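Isoaspartyl dipeptidase (Fervidobacterium islandicum, PDB 7CDH) hydrolyses beta-aspartyl (isoaspartyl) dipeptides as an M38-family zinc metallopeptidase, an activity that serves protein repair in this thermophilic, keratin-degrading bacterium. Local coordinates at the zinc ion site and the interface of chains A and B. Residues are numbered along the deposited sequence; one frame, centred on the assembly and turned at random. Chains: chain A/B, Isoaspartyl dipeptidase.

Contact 1: the zinc ion site. Residues chain A 61, 63, 96, 130, 156, 161, 193, 195, 223-224, 248, 285. With ZN (zinc ion), chain C; ZN (zinc ion), chain D.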
ATOM      1  N   HIS A  61      -4.715 -23.487  25.845  1.00 31.86           N
ATOM      2  CA  HIS A  61      -5.239 -22.101  25.797  1.00 36.14           C
ATOM      3  C   HIS A  61      -4.675 -21.245  26.949  1.00 36.77           C
ATOM      4  O   HIS A  61      -5.289 -21.225  28.029  1.00 30.33           O
ATOM      5  CB  HIS A  61      -6.756 -22.164  25.785  1.00 38.32           C
ATOM      6  CG  HIS A  61      -7.371 -20.828  25.629  1.00 45.45           C
ATOM      7  ND1 HIS A  61      -7.780 -20.359  24.407  1.00 47.96           N
ATOM      8  CD2 HIS A  61      -7.593 -19.842  26.517  1.00 47.15           C
ATOM      9  CE1 HIS A  61      -8.268 -19.153  24.565  1.00 50.28           C
ATOM     10  NE2 HIS A  61      -8.130 -18.792  25.838  1.00 44.08           N
ATOM     11  N   HIS A  63      -2.811 -17.247  27.706  1.00 31.39           N
ATOM     12  CA  HIS A  63      -2.395 -15.895  27.278  1.00 28.69           C
ATOM     13  C   HIS A  63      -0.984 -15.686  27.774  1.00 26.67           C
ATOM     14  O   HIS A  63      -0.856 -14.960  28.706  1.00 25.03           O
ATOM     15  CB  HIS A  63      -3.395 -14.851  27.757  1.00 28.85           C
ATOM     16  CG  HIS A  63      -4.721 -15.058  27.112  1.00 30.52           C
ATOM     17  ND1 HIS A  63      -4.941 -14.772  25.797  1.00 31.35           N
ATOM     18  CD2 HIS A  63      -5.880 -15.579  27.575  1.00 36.43           C
ATOM     19  CE1 HIS A  63      -6.202 -15.057  25.481  1.00 35.35           C
ATOM     20  NE2 HIS A  63      -6.801 -15.557  26.552  1.00 33.94           N
ATOM     21  N   CYS A  96      -2.157 -17.760  22.793  1.00 26.76           N
ATOM     22  CA  CYS A  96      -2.929 -16.915  21.868  1.00 27.82           C
ATOM     23  C   CYS A  96      -3.063 -15.496  22.421  1.00 27.95           C
ATOM     24  O   CYS A  96      -2.720 -15.271  23.613  1.00 25.73           O
ATOM     25  CB  CYS A  96      -4.298 -17.531  21.656  1.00 29.07           C
ATOM     26  SG  CYS A  96      -5.222 -17.736  23.198  1.00 42.36           S
ATOM     27  N   TYR A 130      -9.237 -12.132  19.030  1.00 23.34           N
ATOM     28  CA  TYR A 130     -10.714 -12.111  19.080  1.00 26.06           C
ATOM     29  C   TYR A 130     -11.261 -11.582  17.760  1.00 27.02           C
ATOM     30  O   TYR A 130     -12.217 -12.135  17.245  1.00 28.88           O
ATOM     31  CB  TYR A 130     -11.258 -11.201  20.176  1.00 26.58           C
ATOM     32  CG  TYR A 130     -11.536 -11.824  21.521  1.00 29.78           C
ATOM     33  CD1 TYR A 130     -10.781 -12.867  22.047  1.00 30.36           C
ATOM     34  CD2 TYR A 130     -12.551 -11.298  22.315  1.00 36.01           C
ATOM     35  CE1 TYR A 130     -11.035 -13.387  23.311  1.00 31.35           C
ATOM     36  CE2 TYR A 130     -12.840 -11.827  23.564  1.00 38.27           C
ATOM     37  CZ  TYR A 130     -12.071 -12.861  24.072  1.00 37.60           C
ATOM     38  OH  TYR A 130     -12.373 -13.316  25.333  1.00 47.12           O
ATOM     39  N   GLU A 156      -7.883 -16.525  19.544  1.00 33.67           N
ATOM     40  CA  GLU A 156      -9.193 -17.126  19.714  1.00 38.59           C
ATOM     41  C   GLU A 156     -10.243 -16.177  19.112  1.00 38.32           C
ATOM     42  O   GLU A 156     -10.400 -15.072  19.610  1.00 45.83           O
ATOM     43  CB  GLU A 156      -9.460 -17.506  21.173  1.00 41.07           C
ATOM     44  CG  GLU A 156      -9.064 -16.461  22.173  1.00 44.05           C
ATOM     45  CD  GLU A 156      -9.564 -16.617  23.603  1.00 43.73           C
ATOM     46  OE1 GLU A 156     -10.645 -17.254  23.864  1.00 36.91           O
ATOM     47  OE2 GLU A 156      -8.815 -16.134  24.484  1.00 54.03           O
ATOM     48  N   ASP A 161     -20.606 -13.152  21.617  1.00 35.37           N
ATOM     49  CA  ASP A 161     -19.917 -12.424  22.717  1.00 35.08           C
ATOM     50  C   ASP A 161     -19.975 -10.916  22.455  1.00 33.93           C
ATOM     51  O   ASP A 161     -19.843 -10.505  21.299  1.00 33.65           O
ATOM     52  CB  ASP A 161     -18.450 -12.838  22.858  1.00 34.44           C
ATOM     53  CG  ASP A 161     -17.838 -12.395  24.166  1.00 37.46           C
ATOM     54  OD1 ASP A 161     -17.350 -11.243  24.236  1.00 35.33           O
ATOM     55  OD2 ASP A 161     -17.905 -13.191  25.119  1.00 41.47           O
ATOM     56  N   ASN A 193      -9.732 -21.870  16.932  1.00 32.96           N
ATOM     57  CA  ASN A 193     -10.182 -21.814  18.336  1.00 34.12           C
ATOM     58  C   ASN A 193     -11.216 -20.689  18.421  1.00 37.43           C
ATOM     59  O   ASN A 193     -10.882 -19.526  18.086  1.00 34.49           O
ATOM     60  CB  ASN A 193      -8.981 -21.672  19.267  1.00 38.02           C
ATOM     61  CG  ASN A 193      -9.334 -21.548  20.733  1.00 37.09           C
ATOM     62  OD1 ASN A 193      -8.776 -20.717  21.433  1.00 38.82           O
ATOM     63  ND2 ASN A 193     -10.194 -22.414  21.224  1.00 39.47           N
ATOM     64  N   HIS A 195     -13.501 -18.481  20.807  1.00 33.35           N
ATOM     65  CA  HIS A 195     -14.022 -17.959  22.082  1.00 31.71           C
ATOM     66  C   HIS A 195     -15.541 -17.893  21.971  1.00 33.77           C
ATOM     67  O   HIS A 195     -16.051 -17.113  21.147  1.00 35.78           O
ATOM     68  CB  HIS A 195     -13.428 -16.604  22.416  1.00 32.66           C
ATOM     69  CG  HIS A 195     -14.146 -15.924  23.523  1.00 30.69           C
ATOM     70  ND1 HIS A 195     -13.685 -15.972  24.819  1.00 28.22           N
ATOM     71  CD2 HIS A 195     -15.315 -15.240  23.534  1.00 31.05           C
ATOM     72  CE1 HIS A 195     -14.538 -15.304  25.585  1.00 33.24           C
ATOM     73  NE2 HIS A 195     -15.552 -14.831  24.822  1.00 28.82           N
ATOM     74  N   THR A 223     -14.083 -23.066  22.847  1.00 32.85           N
ATOM     75  CA  THR A 223     -13.736 -23.097  24.293  1.00 34.16           C
ATOM     76  C   THR A 223     -14.848 -22.393  25.089  1.00 31.67           C
ATOM     77  O   THR A 223     -15.806 -21.916  24.459  1.00 29.57           O
ATOM     78  CB  THR A 223     -12.314 -22.559  24.534  1.00 36.26           C
ATOM     79  OG1 THR A 223     -12.002 -22.745  25.921  1.00 37.38           O
ATOM     80  CG2 THR A 223     -12.147 -21.104  24.156  1.00 36.51           C
ATOM     81  N   HIS A 224     -14.719 -22.346  26.420  1.00 30.76           N
ATOM     82  CA  HIS A 224     -15.740 -21.824  27.369  1.00 36.98           C
ATOM     83  C   HIS A 224     -17.032 -22.616  27.223  1.00 34.08           C
ATOM     84  O   HIS A 224     -18.078 -22.077  27.431  1.00 35.45           O
ATOM     85  CB  HIS A 224     -15.993 -20.320  27.168  1.00 40.51           C
ATOM     86  CG  HIS A 224     -14.706 -19.588  27.109  1.00 44.88           C
ATOM     87  ND1 HIS A 224     -13.738 -19.769  28.071  1.00 44.72           N
ATOM     88  CD2 HIS A 224     -14.183 -18.776  26.174  1.00 43.88           C
ATOM     89  CE1 HIS A 224     -12.665 -19.094  27.739  1.00 41.24           C
ATOM     90  NE2 HIS A 224     -12.918 -18.476  26.588  1.00 49.70           N
ATOM     91  N   THR A 248     -13.242 -24.403  30.339  1.00 32.06           N
ATOM     92  CA  THR A 248     -12.276 -23.614  31.127  1.00 34.44           C
ATOM     93  C   THR A 248     -12.142 -24.318  32.474  1.00 31.52           C
ATOM     94  O   THR A 248     -13.155 -24.465  33.190  1.00 31.30           O
ATOM     95  CB  THR A 248     -12.685 -22.145  31.219  1.00 38.08           C
ATOM     96  OG1 THR A 248     -12.871 -21.676  29.883  1.00 39.93           O
ATOM     97  CG2 THR A 248     -11.632 -21.341  31.937  1.00 39.30           C
ATOM     98  N   ASP A 285      -6.934 -20.933  30.589  1.00 33.02           N
ATOM     99  CA  ASP A 285      -7.082 -19.525  30.151  1.00 35.47           C
ATOM    100  C   ASP A 285      -6.122 -18.672  30.996  1.00 34.72           C
ATOM    101  O   ASP A 285      -6.531 -17.621  31.518  1.00 33.23           O
ATOM    102  CB  ASP A 285      -8.533 -19.075  30.310  1.00 38.74           C
ATOM    103  CG  ASP A 285      -8.892 -17.971  29.345  1.00 40.19           C
ATOM    104  OD1 ASP A 285      -8.050 -17.695  28.504  1.00 47.42           O
ATOM    105  OD2 ASP A 285     -10.028 -17.442  29.406  1.00 44.53           O
TER
HETATM  106 ZN    ZN C 410     -11.854 -16.629  25.651  1.00 50.84          ZN
HETATM  107 ZN    ZN D 411      -8.733 -16.855  26.396  1.00 44.23          ZN

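Contact 2: the interface of chains A and B. Residues chain A 2, 22, 28, 39-41; chain B 2, 22, 28, 39-41.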
ATOM      1  N   ILE A   2      21.352 -39.822  28.968  1.00 66.19           N
ATOM      2  CA  ILE A   2      20.308 -40.869  29.125  1.00 58.47           C
ATOM      3  C   ILE A   2      19.938 -40.972  30.600  1.00 52.86           C
ATOM      4  O   ILE A   2      20.853 -40.907  31.420  1.00 47.70           O
ATOM      5  CB  ILE A   2      20.816 -42.196  28.553  1.00 63.21           C
ATOM      6  CG1 ILE A   2      20.708 -42.154  27.029  1.00 67.08           C
ATOM      7  CG2 ILE A   2      20.056 -43.365  29.156  1.00 64.11           C
ATOM      8  CD1 ILE A   2      21.289 -43.349  26.350  1.00 77.52           C
ATOM      9  N   ILE A  22      13.235 -45.390  30.433  1.00 48.59           N
ATOM     10  CA  ILE A  22      14.568 -44.945  29.930  1.00 54.98           C
ATOM     11  C   ILE A  22      14.329 -43.914  28.823  1.00 51.56           C
ATOM     12  O   ILE A  22      13.593 -44.242  27.868  1.00 46.41           O
ATOM     13  CB  ILE A  22      15.379 -46.141  29.402  1.00 57.16           C
ATOM     14  CG1 ILE A  22      15.374 -47.320  30.372  1.00 68.11           C
ATOM     15  CG2 ILE A  22      16.799 -45.720  29.077  1.00 57.28           C
ATOM     16  CD1 ILE A  22      15.180 -48.651  29.689  1.00 75.78           C
ATOM     17  N   ILE A  28      12.998 -44.004  25.290  1.00 46.51           N
ATOM     18  CA  ILE A  28      13.786 -45.104  24.668  1.00 50.92           C
ATOM     19  C   ILE A  28      13.105 -46.457  24.928  1.00 52.97           C
ATOM     20  O   ILE A  28      13.100 -47.268  23.992  1.00 56.72           O
ATOM     21  CB  ILE A  28      15.242 -45.079  25.158  1.00 54.93           C
ATOM     22  CG1 ILE A  28      16.015 -43.923  24.517  1.00 58.15           C
ATOM     23  CG2 ILE A  28      15.916 -46.415  24.889  1.00 53.49           C
ATOM     24  CD1 ILE A  28      17.273 -43.552  25.260  1.00 59.66           C
ATOM     25  N   LEU A  39      25.649 -50.455  32.384  1.00136.05           N
ATOM     26  CA  LEU A  39      25.414 -49.647  31.157  1.00129.49           C
ATOM     27  C   LEU A  39      26.699 -48.952  30.724  1.00119.35           C
ATOM     28  O   LEU A  39      27.312 -48.212  31.491  1.00113.80           O
ATOM     29  CB  LEU A  39      24.276 -48.651  31.411  1.00136.12           C
ATOM     30  CG  LEU A  39      22.910 -49.113  30.903  1.00137.19           C
ATOM     31  CD1 LEU A  39      21.844 -48.054  31.132  1.00133.52           C
ATOM     32  CD2 LEU A  39      22.989 -49.477  29.430  1.00138.64           C
ATOM     33  N   PRO A  40      27.138 -49.177  29.467  1.00128.13           N
ATOM     34  CA  PRO A  40      28.417 -48.646  28.991  1.00140.49           C
ATOM     35  C   PRO A  40      28.437 -47.165  28.569  1.00139.99           C
ATOM     36  O   PRO A  40      28.985 -46.859  27.521  1.00161.91           O
ATOM     37  CB  PRO A  40      28.709 -49.560  27.790  1.00143.12           C
ATOM     38  CG  PRO A  40      27.349 -49.954  27.250  1.00133.45           C
ATOM     39  CD  PRO A  40      26.454 -50.020  28.467  1.00127.47           C
ATOM     40  N   PHE A  41      27.887 -46.278  29.405  1.00121.26           N
ATOM     41  CA  PHE A  41      27.925 -44.803  29.230  1.00 99.34           C
ATOM     42  C   PHE A  41      27.358 -44.150  30.488  1.00 95.24           C
ATOM     43  O   PHE A  41      26.509 -44.798  31.136  1.00 82.69           O
ATOM     44  CB  PHE A  41      27.140 -44.355  27.991  1.00 96.93           C
ATOM     45  CG  PHE A  41      25.800 -45.013  27.741  1.00 91.20           C
ATOM     46  CD1 PHE A  41      24.650 -44.568  28.378  1.00 91.90           C
ATOM     47  CD2 PHE A  41      25.671 -46.046  26.821  1.00 85.86           C
ATOM     48  CE1 PHE A  41      23.416 -45.161  28.127  1.00 90.70           C
ATOM     49  CE2 PHE A  41      24.437 -46.634  26.563  1.00 85.52           C
ATOM     50  CZ  PHE A  41      23.308 -46.185  27.210  1.00 87.92           C
TER
ATOM     51  N   ILE B   2      18.166 -46.540  19.618  1.00 66.19           N
ATOM     52  CA  ILE B   2      19.604 -46.355  19.945  1.00 58.47           C
ATOM     53  C   ILE B   2      20.433 -47.253  19.033  1.00 52.86           C
ATOM     54  O   ILE B   2      20.006 -48.386  18.814  1.00 47.70           O
ATOM     55  CB  ILE B   2      19.839 -46.650  21.430  1.00 63.21           C
ATOM     56  CG1 ILE B   2      19.378 -45.449  22.254  1.00 67.08           C
ATOM     57  CG2 ILE B   2      21.295 -47.003  21.683  1.00 64.11           C
ATOM     58  CD1 ILE B   2      19.444 -45.668  23.729  1.00 77.52           C
ATOM     59  N   ILE B  22      27.889 -44.482  20.127  1.00 48.59           N
ATOM     60  CA  ILE B  22      26.486 -44.773  20.543  1.00 54.98           C
ATOM     61  C   ILE B  22      25.667 -43.492  20.350  1.00 51.56           C
ATOM     62  O   ILE B  22      26.076 -42.449  20.902  1.00 46.41           O
ATOM     63  CB  ILE B  22      26.436 -45.241  22.008  1.00 57.16           C
ATOM     64  CG1 ILE B  22      27.474 -46.320  22.307  1.00 68.11           C
ATOM     65  CG2 ILE B  22      25.044 -45.722  22.366  1.00 57.28           C
ATOM     66  CD1 ILE B  22      28.183 -46.113  23.623  1.00 75.78           C
ATOM     67  N   ILE B  28      25.495 -40.117  22.035  1.00 46.51           N
ATOM     68  CA  ILE B  28      25.373 -40.473  23.475  1.00 50.92           C
ATOM     69  C   ILE B  28      26.766 -40.676  24.092  1.00 52.97           C
ATOM     70  O   ILE B  28      26.940 -40.236  25.235  1.00 56.72           O
ATOM     71  CB  ILE B  28      24.467 -41.699  23.662  1.00 54.93           C
ATOM     72  CG1 ILE B  28      22.996 -41.331  23.445  1.00 58.15           C
ATOM     73  CG2 ILE B  28      24.689 -42.320  25.031  1.00 53.49           C
ATOM     74  CD1 ILE B  28      22.112 -42.519  23.161  1.00 59.66           C
ATOM     75  N   LEU B  39      22.578 -54.940  26.909  1.00136.05           N
ATOM     76  CA  LEU B  39      21.850 -53.643  26.952  1.00129.49           C
ATOM     77  C   LEU B  39      20.355 -53.879  27.127  1.00119.35           C
ATOM     78  O   LEU B  39      19.725 -54.582  26.339  1.00113.80           O
ATOM     79  CB  LEU B  39      22.164 -52.839  25.685  1.00136.12           C
ATOM     80  CG  LEU B  39      23.261 -51.789  25.862  1.00137.19           C
ATOM     81  CD1 LEU B  39      23.477 -50.989  24.587  1.00133.52           C
ATOM     82  CD2 LEU B  39      22.925 -50.863  27.018  1.00138.64           C
ATOM     83  N   PRO B  40      19.748 -53.285  28.176  1.00128.13           N
ATOM     84  CA  PRO B  40      18.340 -53.536  28.494  1.00140.49           C
ATOM     85  C   PRO B  40      17.295 -52.776  27.656  1.00139.99           C
ATOM     86  O   PRO B  40      16.361 -52.238  28.228  1.00161.91           O
ATOM     87  CB  PRO B  40      18.271 -53.110  29.970  1.00143.12           C
ATOM     88  CG  PRO B  40      19.312 -52.018  30.118  1.00133.45           C
ATOM     89  CD  PRO B  40      20.412 -52.399  29.152  1.00127.47           C
ATOM     90  N   PHE B  41      17.444 -52.787  26.327  1.00121.26           N
ATOM     91  CA  PHE B  41      16.473 -52.224  25.354  1.00 99.34           C
ATOM     92  C   PHE B  41      16.917 -52.608  23.946  1.00 95.24           C
ATOM     93  O   PHE B  41      18.140 -52.778  23.758  1.00 82.69           O
ATOM     94  CB  PHE B  41      16.356 -50.700  25.485  1.00 96.93           C
ATOM     95  CG  PHE B  41      17.639 -49.916  25.663  1.00 91.20           C
ATOM     96  CD1 PHE B  41      18.421 -49.558  24.575  1.00 91.90           C
ATOM     97  CD2 PHE B  41      18.042 -49.481  26.921  1.00 85.86           C
ATOM     98  CE1 PHE B  41      19.587 -48.817  24.743  1.00 90.70           C
ATOM     99  CE2 PHE B  41      19.202 -48.733  27.089  1.00 85.52           C
ATOM    100  CZ  PHE B  41      19.971 -48.394  25.998  1.00 87.92           C
TER

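Contact 1: the zinc ion site
The zinc ion of chain D is held by at least four protein atoms, A:His61 NE2, A:His63 NE2, A:Asp285 OD1 and A:Glu156 OE2, the last at 2.0 Å from ZN, against three seen at the other ion. The two carboxylate oxygens stand nearly opposite each other, A:Glu156 OE2 and A:Asp285 OD1 subtending 166° at the metal. A:Glu156 bridges the pair: its CG takes the crowded position between backbone N and carbonyl carbon (chi1 44°), the chain then extends, and OE1 reaches the ZN of chain C at 2.2 Å. The two ZN ions lie 3.2 Å apart. A:His195 ND1 and A:His224 NE2 complete the observed shell of the chain C ion; waters may be unseen at both.

A second shell sets the imidazole rotations. A:His195 NE2 donates a hydrogen bond to A:Asp161 OD2 at 2.9 Å, in the ring plane but from above the carboxylate, and the acid would probably strengthen the imidazole as a donor to zinc. A:His224 ND1 hydrogen-bonds A:Thr248 OG1 at 2.8 Å, while A:His61 ND1 hydrogen-bonds an in-plane lone pair of A:Asn193 OD1. The hydroxyl-bearing end of A:Tyr130 comes over one face of the A:His195 ring, CZ above its centre with the two rings tilted to each other, and brings OH to 3.4 Å from the chain C ZN. This is the binuclear centre of the amidohydrolase family, where paired zinc ions activate water for peptide hydrolysis.

Contact 2: the interface of chains A and B
Strands of the N-terminal beta domain and the loop segment 39-41 form this two-fold patch, in which A:Ile2, A:Ile22 and A:Ile28 come from strands 2-6, 19-23 and 27-31. Its contacts are apolar, with no nitrogen or oxygen of one chain within bonding reach of the other. A:Ile28 and B:Ile2 cross at about a right angle and touch tip to tip, A:Ile28 CD1 lying 3.4 Å from B:Ile2 CD1. In both residues CG1 is anti to the carbonyl carbon (chi1 -74° and -78°), and the extended chain beyond it carries the delta-methyl toward the partner. Across the axis the two Ile2 tips also meet, A:Ile2 CD1 standing 4.0 Å from B:Ile2 CD1.

The other branch of A:Ile28 serves a different neighbour. Its CG2, anti to the backbone N, sits over one face of the B:Phe41 ring, offset toward the rim and 4.0 Å from B:Phe41 CG. That ring is set by a chi1 of 43°, with CG in the crowded position between backbone N and carbonyl carbon. A:Ile22 CD1 approaches the same ring obliquely, 4.1 Å from B:Phe41 CD2. An alanine in place of A:Ile28 would remove both branches, and would probably loosen the packing on the tip of B:Ile2 and on the face of B:Phe41.

Nearer the loops, A:Leu39 and B:Leu39 cross at about a right angle beside the axis, and A:Leu39 CD2 rests 3.9 Å from B:Pro40 CD. Every pairing has its twin with the chains exchanged, so each Phe41 is packed by isoleucines of the opposite subunit. The patch lies in the N-terminal part of the chain, on the beta-strand domain and away from the zinc-bearing catalytic body.

The centres of contact 1 and contact 2 lie about 43 Å apart, and the two share no residue or secondary-structure element. Contact 1 draws on residues scattered between 61 and 285, including strands 61-62, 151-159, 191-196, 220-223 and 245-248, whereas contact 2 uses residues 2-41 of both chains. Metal binding is therefore contained within one subunit, and contact 2 contributes no zinc ligand; any influence on catalysis would have to be indirect. With eight copies in the deposited assembly, contact 2 probably contributes to subunit association while leaving each zinc centre complete in its own chain, although the coordinates alone do not establish the oligomer in solution.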